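Local coordinates for molybdate binding protein II (Clostridium pasteurianum, PDB 1GUT) that binds molybdate as a small molbindin of the Mop family, taking up its oxyanion ligand passively, and is seen here in an apo form, at the interface of chains A and B and the interface of chains A and C. Sequence-based numbering; all coordinates share one arbitrary frame. Chains: chain A/B/C, Molybdate binding protein II.

Contact 1: the interface of chains A and B. Residues chain A 17, 24; chain B 20, 42.
The carboxylate of B:Asp42 meets both A:Lys17 and A:Glu24, side chains from two neighbouring strands of the Mop (TOBE) fold of chain A, at a charged seam of the molbindin assembly. B:Asp42 belongs to the first turn of helix 41-47 and comes from the opposite direction to both of them. One carboxylate oxygen, B:Asp42 OD1, lies 3.3 Å from the ammonium NZ of A:Lys17, a salt bridge whose hydrogen bond is weak. The other points at A:Glu24, with 2.9 Å between B:Asp42 OD2 and A:Glu24 OE2. So short an oxygen–oxygen separation would be unfavourable between two fully charged groups; a shared proton could account for it, although the structure alone does not show one. The two carboxylate planes stand 81° apart, nearly perpendicular. A:Lys17 NZ also lies 4.0 Å from A:Glu24 OE1, a salt bridge within chain A that probably offsets some of the negative charge. The A:Lys17 chain is extended except for a bend at chi3 (64°), and A:Lys17 CE lies 3.6 Å from the backbone O of B:Val20. A water lies among these groups, 2.9 Å from A:Lys17 NZ and 2.6 Å from A:Glu24 OE1. On the chain B side this water meets the backbone N of B:Asp42 at 3.1 Å, with 147° at the hydrogen.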
loop_
_atom_site.group_PDB
_atom_site.type_symbol
_atom_site.label_atom_id
_atom_site.label_comp_id
_atom_site.label_asym_id
_atom_site.label_seq_id
_atom_site.Cartn_x
_atom_site.Cartn_y
_atom_site.Cartn_z
ATOM N N LYS A 17 -16.642 13.406 0.912
ATOM C CA LYS A 17 -16.085 14.661 0.411
ATOM C C LYS A 17 -15.435 14.342 -0.916
ATOM O O LYS A 17 -14.520 13.532 -0.979
ATOM C CB LYS A 17 -15.075 15.232 1.416
ATOM C CG LYS A 17 -14.434 16.547 0.973
ATOM C CD LYS A 17 -13.679 17.234 2.121
ATOM C CE LYS A 17 -12.487 16.403 2.631
ATOM N NZ LYS A 17 -11.702 17.092 3.729
ATOM N N GLU A 24 -13.133 11.110 -0.361
ATOM C CA GLU A 24 -12.975 10.607 0.990
ATOM C C GLU A 24 -14.329 10.130 1.477
ATOM O O GLU A 24 -15.295 10.884 1.493
ATOM C CB GLU A 24 -12.430 11.700 1.908
ATOM C CG GLU A 24 -12.166 11.194 3.334
ATOM C CD GLU A 24 -11.777 12.314 4.272
ATOM O OE1 GLU A 24 -10.980 13.161 3.866
ATOM O OE2 GLU A 24 -12.261 12.354 5.421
ATOM N N VAL B 20 -8.055 19.180 -2.038
ATOM C CA VAL B 20 -9.390 19.176 -1.457
ATOM C C VAL B 20 -9.564 18.007 -0.494
ATOM O O VAL B 20 -10.156 18.137 0.580
ATOM C CB VAL B 20 -10.451 19.148 -2.583
ATOM C CG1 VAL B 20 -11.825 18.884 -2.033
ATOM C CG2 VAL B 20 -10.414 20.469 -3.329
ATOM N N ASP B 42 -7.530 16.373 6.274
ATOM C CA ASP B 42 -7.971 16.400 7.659
ATOM C C ASP B 42 -6.792 16.205 8.604
ATOM O O ASP B 42 -6.722 16.820 9.655
ATOM C CB ASP B 42 -8.952 15.257 7.925
ATOM C CG ASP B 42 -10.273 15.409 7.198
ATOM O OD1 ASP B 42 -10.628 16.532 6.770
ATOM O OD2 ASP B 42 -11.038 14.431 7.028
HETATM O O HOH W 1 -9.408 15.268 4.040
#

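Contact 2: the interface of chains A and C. Residues chain A 27, 35, 56-59; chain C 64-66.
C:Met65 lies antiparallel to A:Val58, and the two residues exchange a pair of backbone hydrogen bonds, C:Met65 N to A:Val58 O and A:Val58 N to C:Met65 O, both 2.8 Å long. The methionine side chain then arches over the carbonyl of A:Val58. C:Met65 CB already lies 3.6 Å from A:Val58 O. From there CG is set anti to the carbonyl carbon (chi1 -69°) and the chain runs out to SD, where a bend at chi3 (-71°) folds the end back. The methyl C:Met65 CE consequently returns to the same carbonyl, 3.5 Å from A:Val58 O, and also rests 3.9 Å from A:Val58 CG1, the two side chains crossing at a slant. The residues flanking C:Met65 turn to the other side of the strand. C:Val64 directs CG1 at the methyl CB of A:Ala57, 3.7 Å away, and at A:Ile35 CG2, while its CG2 lies near CG2 of A:Val59. C:Ile66 reaches out with CD1 to meet A:Leu27 CD1 tip to tip at 4.0 Å, packing against a residue of strand 22-29. Apolar groups from three strands of chain A and the loop residue A:Val59 thus receive the incoming segment. Strand 65-67 of chain C extends the sheet of chain A along the edge of strand 54-58, and the two-fold symmetry of the interface repeats the exchange with the chains reversed, interlocking the pair.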
loop_
_atom_site.group_PDB
_atom_site.type_symbol
_atom_site.label_atom_id
_atom_site.label_comp_id
_atom_site.label_asym_id
_atom_site.label_seq_id
_atom_site.Cartn_x
_atom_site.Cartn_y
_atom_site.Cartn_z
ATOM N N LEU A 27 -17.039 5.769 7.003
ATOM C CA LEU A 27 -18.047 4.788 7.365
ATOM C C LEU A 27 -18.064 4.574 8.864
ATOM O O LEU A 27 -17.016 4.464 9.500
ATOM C CB LEU A 27 -17.698 3.420 6.770
ATOM C CG LEU A 27 -17.499 3.166 5.292
ATOM C CD1 LEU A 27 -17.309 1.654 5.104
ATOM C CD2 LEU A 27 -18.723 3.638 4.554
ATOM N N ILE A 35 -14.262 4.330 9.920
ATOM C CA ILE A 35 -13.259 3.893 8.953
ATOM C C ILE A 35 -13.286 4.918 7.840
ATOM O O ILE A 35 -14.342 5.250 7.315
ATOM C CB ILE A 35 -13.586 2.501 8.362
ATOM C CG1 ILE A 35 -13.419 1.410 9.426
ATOM C CG2 ILE A 35 -12.712 2.260 7.091
ATOM C CD1 ILE A 35 -11.988 1.131 9.794
ATOM N N THR A 56 -19.234 -1.829 2.587
ATOM C CA THR A 56 -18.254 -2.605 3.320
ATOM C C THR A 56 -16.845 -2.130 3.011
ATOM O O THR A 56 -16.481 -1.977 1.841
ATOM C CB THR A 56 -18.396 -4.084 2.902
ATOM O OG1 THR A 56 -19.720 -4.547 3.225
ATOM C CG2 THR A 56 -17.449 -4.996 3.703
ATOM N N ALA A 57 -16.057 -1.898 4.053
ATOM C CA ALA A 57 -14.650 -1.513 3.884
ATOM C C ALA A 57 -13.832 -2.799 3.787
ATOM O O ALA A 57 -14.049 -3.753 4.553
ATOM C CB ALA A 57 -14.198 -0.695 5.096
ATOM N N VAL A 58 -12.874 -2.832 2.863
ATOM C CA VAL A 58 -12.023 -4.017 2.667
ATOM C C VAL A 58 -10.559 -3.588 2.687
ATOM O O VAL A 58 -10.190 -2.585 2.064
ATOM C CB VAL A 58 -12.354 -4.709 1.310
ATOM C CG1 VAL A 58 -11.450 -5.919 1.099
ATOM C CG2 VAL A 58 -13.824 -5.156 1.236
ATOM N N VAL A 59 -9.714 -4.351 3.379
ATOM C CA VAL A 59 -8.289 -3.983 3.483
ATOM C C VAL A 59 -7.397 -5.209 3.331
ATOM O O VAL A 59 -7.627 -6.224 3.963
ATOM C CB VAL A 59 -7.948 -3.371 4.878
ATOM C CG1 VAL A 59 -6.502 -2.884 4.926
ATOM C CG2 VAL A 59 -8.904 -2.243 5.248
ATOM N N VAL C 64 -7.906 1.561 2.042
ATOM C CA VAL C 64 -9.230 1.000 2.317
ATOM C C VAL C 64 -10.067 1.007 1.042
ATOM O O VAL C 64 -10.262 2.077 0.439
ATOM C CB VAL C 64 -9.978 1.787 3.405
ATOM C CG1 VAL C 64 -11.371 1.161 3.656
ATOM C CG2 VAL C 64 -9.148 1.830 4.712
ATOM N N MET C 65 -10.489 -0.182 0.595
ATOM C CA MET C 65 -11.351 -0.301 -0.576
ATOM C C MET C 65 -12.785 -0.326 -0.109
ATOM O O MET C 65 -13.060 -0.652 1.046
ATOM C CB MET C 65 -11.044 -1.590 -1.336
ATOM C CG MET C 65 -9.689 -1.549 -2.002
ATOM S SD MET C 65 -9.141 -3.174 -2.493
ATOM C CE MET C 65 -8.774 -3.933 -0.866
ATOM N N ILE C 66 -13.715 0.021 -0.997
ATOM C CA ILE C 66 -15.132 0.000 -0.660
ATOM C C ILE C 66 -15.806 -1.049 -1.527
ATOM O O ILE C 66 -15.572 -1.119 -2.747
ATOM C CB ILE C 66 -15.758 1.383 -0.941
ATOM C CG1 ILE C 66 -15.193 2.453 0.011
ATOM C CG2 ILE C 66 -17.278 1.305 -0.852
ATOM C CD1 ILE C 66 -15.543 2.271 1.518
#

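Contact 3: the interface of chains A and B. Residues chain A 17-19, 22-24, 38; chain B 21-22.
B:Val21 inserts its isopropyl group into a shallow pocket of chain A at the turn between strands 8-18 and 22-29, a part of the A-B interface of the molbindin where a loop residue of one Mop domain packs against the strands of the next. Apolar packing dominates the patch. With CG1 anti to the backbone N (chi1 169°), the two methyls are divided between two walls. B:Val21 CG2 faces the backbone at the end of the first strand, 3.6 Å from A:Gly19 N and close to the carbonyl O of A:Lys17; the absence of a side chain at A:Gly19 leaves its CA in direct contact with this methyl. B:Val21 CG1 turns to the side-chain wall, lying 4.0 Å from A:Ile38 CD1 and equally near the aliphatic CB of A:Glu24. The A:Ile38 and B:Val21 side chains run past one another in opposite senses, and the isoleucine meets the valine with CD1 and, slightly farther off, CG1. A:Thr22 crosses the valine at a slant and places OG1, rather than its methyl, 3.7 Å from B:Val21 CG1. Next to B:Val21 in the chain, B:Thr22 brings CG2 to 4.2 Å from A:Ile38 CD1. Two waters add polar links between the chains. The molecule shared by A:Lys17 and A:Glu24 also lies 3.0 Å from the backbone O of B:Val21. A second water joins the same residue in the two chains: the hydroxyl OG1 of A:Thr22 and the hydroxyl OG1 of B:Thr22 each lie 3.0 Å from it.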
loop_
_atom_site.group_PDB
_atom_site.type_symbol
_atom_site.label_atom_id
_atom_site.label_comp_id
_atom_site.label_asym_id
_atom_site.label_seq_id
_atom_site.Cartn_x
_atom_site.Cartn_y
_atom_site.Cartn_z
ATOM N N LYS A 17 -16.642 13.406 0.912
ATOM C CA LYS A 17 -16.085 14.661 0.411
ATOM C C LYS A 17 -15.435 14.342 -0.916
ATOM O O LYS A 17 -14.520 13.532 -0.979
ATOM C CB LYS A 17 -15.075 15.232 1.416
ATOM C CG LYS A 17 -14.434 16.547 0.973
ATOM C CD LYS A 17 -13.679 17.234 2.121
ATOM C CE LYS A 17 -12.487 16.403 2.631
ATOM N NZ LYS A 17 -11.702 17.092 3.729
ATOM N N LYS A 18 -15.912 14.961 -1.981
ATOM C CA LYS A 18 -15.413 14.699 -3.306
ATOM C C LYS A 18 -14.349 15.680 -3.720
ATOM O O LYS A 18 -14.473 16.881 -3.525
ATOM C CB LYS A 18 -16.566 14.810 -4.312
ATOM C CG LYS A 18 -17.611 13.743 -4.134
ATOM C CD LYS A 18 -18.796 13.890 -5.088
ATOM C CE LYS A 18 -19.834 12.784 -4.820
ATOM N NZ LYS A 18 -20.992 12.830 -5.770
ATOM N N GLY A 19 -13.291 15.142 -4.292
ATOM C CA GLY A 19 -12.230 15.966 -4.848
ATOM C C GLY A 19 -12.321 15.882 -6.364
ATOM O O GLY A 19 -13.368 15.567 -6.926
ATOM N N THR A 22 -9.953 12.100 -6.406
ATOM C CA THR A 22 -10.303 11.137 -5.376
ATOM C C THR A 22 -11.471 11.649 -4.561
ATOM O O THR A 22 -11.984 12.747 -4.788
ATOM C CB THR A 22 -9.125 10.920 -4.405
ATOM O OG1 THR A 22 -8.791 12.173 -3.785
ATOM C CG2 THR A 22 -7.854 10.503 -5.158
ATOM N N ALA A 23 -11.914 10.802 -3.649
ATOM C CA ALA A 23 -13.002 11.130 -2.741
ATOM C C ALA A 23 -12.737 10.442 -1.431
ATOM O O ALA A 23 -12.208 9.341 -1.398
ATOM C CB ALA A 23 -14.352 10.656 -3.298
ATOM N N GLU A 24 -13.133 11.110 -0.361
ATOM C CA GLU A 24 -12.975 10.607 0.990
ATOM C C GLU A 24 -14.329 10.130 1.477
ATOM O O GLU A 24 -15.295 10.884 1.493
ATOM C CB GLU A 24 -12.430 11.700 1.908
ATOM C CG GLU A 24 -12.166 11.194 3.334
ATOM C CD GLU A 24 -11.777 12.314 4.272
ATOM O OE1 GLU A 24 -10.980 13.161 3.866
ATOM O OE2 GLU A 24 -12.261 12.354 5.421
ATOM N N ILE A 38 -9.981 6.569 1.054
ATOM C CA ILE A 38 -9.800 7.514 -0.047
ATOM C C ILE A 38 -9.759 6.661 -1.306
ATOM O O ILE A 38 -8.869 5.816 -1.458
ATOM C CB ILE A 38 -8.560 8.416 0.143
ATOM C CG1 ILE A 38 -8.825 9.351 1.311
ATOM C CG2 ILE A 38 -8.214 9.205 -1.152
ATOM C CD1 ILE A 38 -7.614 10.177 1.731
ATOM N N VAL B 21 -8.978 16.873 -0.858
ATOM C CA VAL B 21 -9.089 15.669 -0.065
ATOM C C VAL B 21 -7.758 15.290 0.549
ATOM O O VAL B 21 -7.713 14.766 1.664
ATOM C CB VAL B 21 -9.571 14.479 -0.987
ATOM C CG1 VAL B 21 -9.462 13.152 -0.293
ATOM C CG2 VAL B 21 -10.982 14.716 -1.501
ATOM N N THR B 22 -6.670 15.559 -0.167
ATOM C CA THR B 22 -5.353 15.177 0.336
ATOM C C THR B 22 -4.435 16.377 0.362
ATOM O O THR B 22 -4.809 17.476 -0.036
ATOM C CB THR B 22 -4.687 14.130 -0.579
ATOM O OG1 THR B 22 -4.608 14.659 -1.911
ATOM C CG2 THR B 22 -5.549 12.903 -0.730
HETATM O O HOH W 2 -6.023 13.347 -4.221
HETATM O O HOH W 3 -9.408 15.268 4.040
#

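Contacts 1 and 3 are neighbouring parts of the A-B interface, their C-alpha centres about 4 Å apart; they share A:Lys17 and A:Glu24, and one water serves both. Contact 2 lies about 16 Å from contact 1 and about 14 Å from contact 3, on the A-C interface. Strands 22-29 and 34-40 of chain A contribute to both interfaces, linking them through the body of the fold. The two-fold strand exchange of contact 2 and the A-B association, which is not an exact two-fold, are thus different modes of assembly, as suits a hexamer in which intertwined dimers associate further.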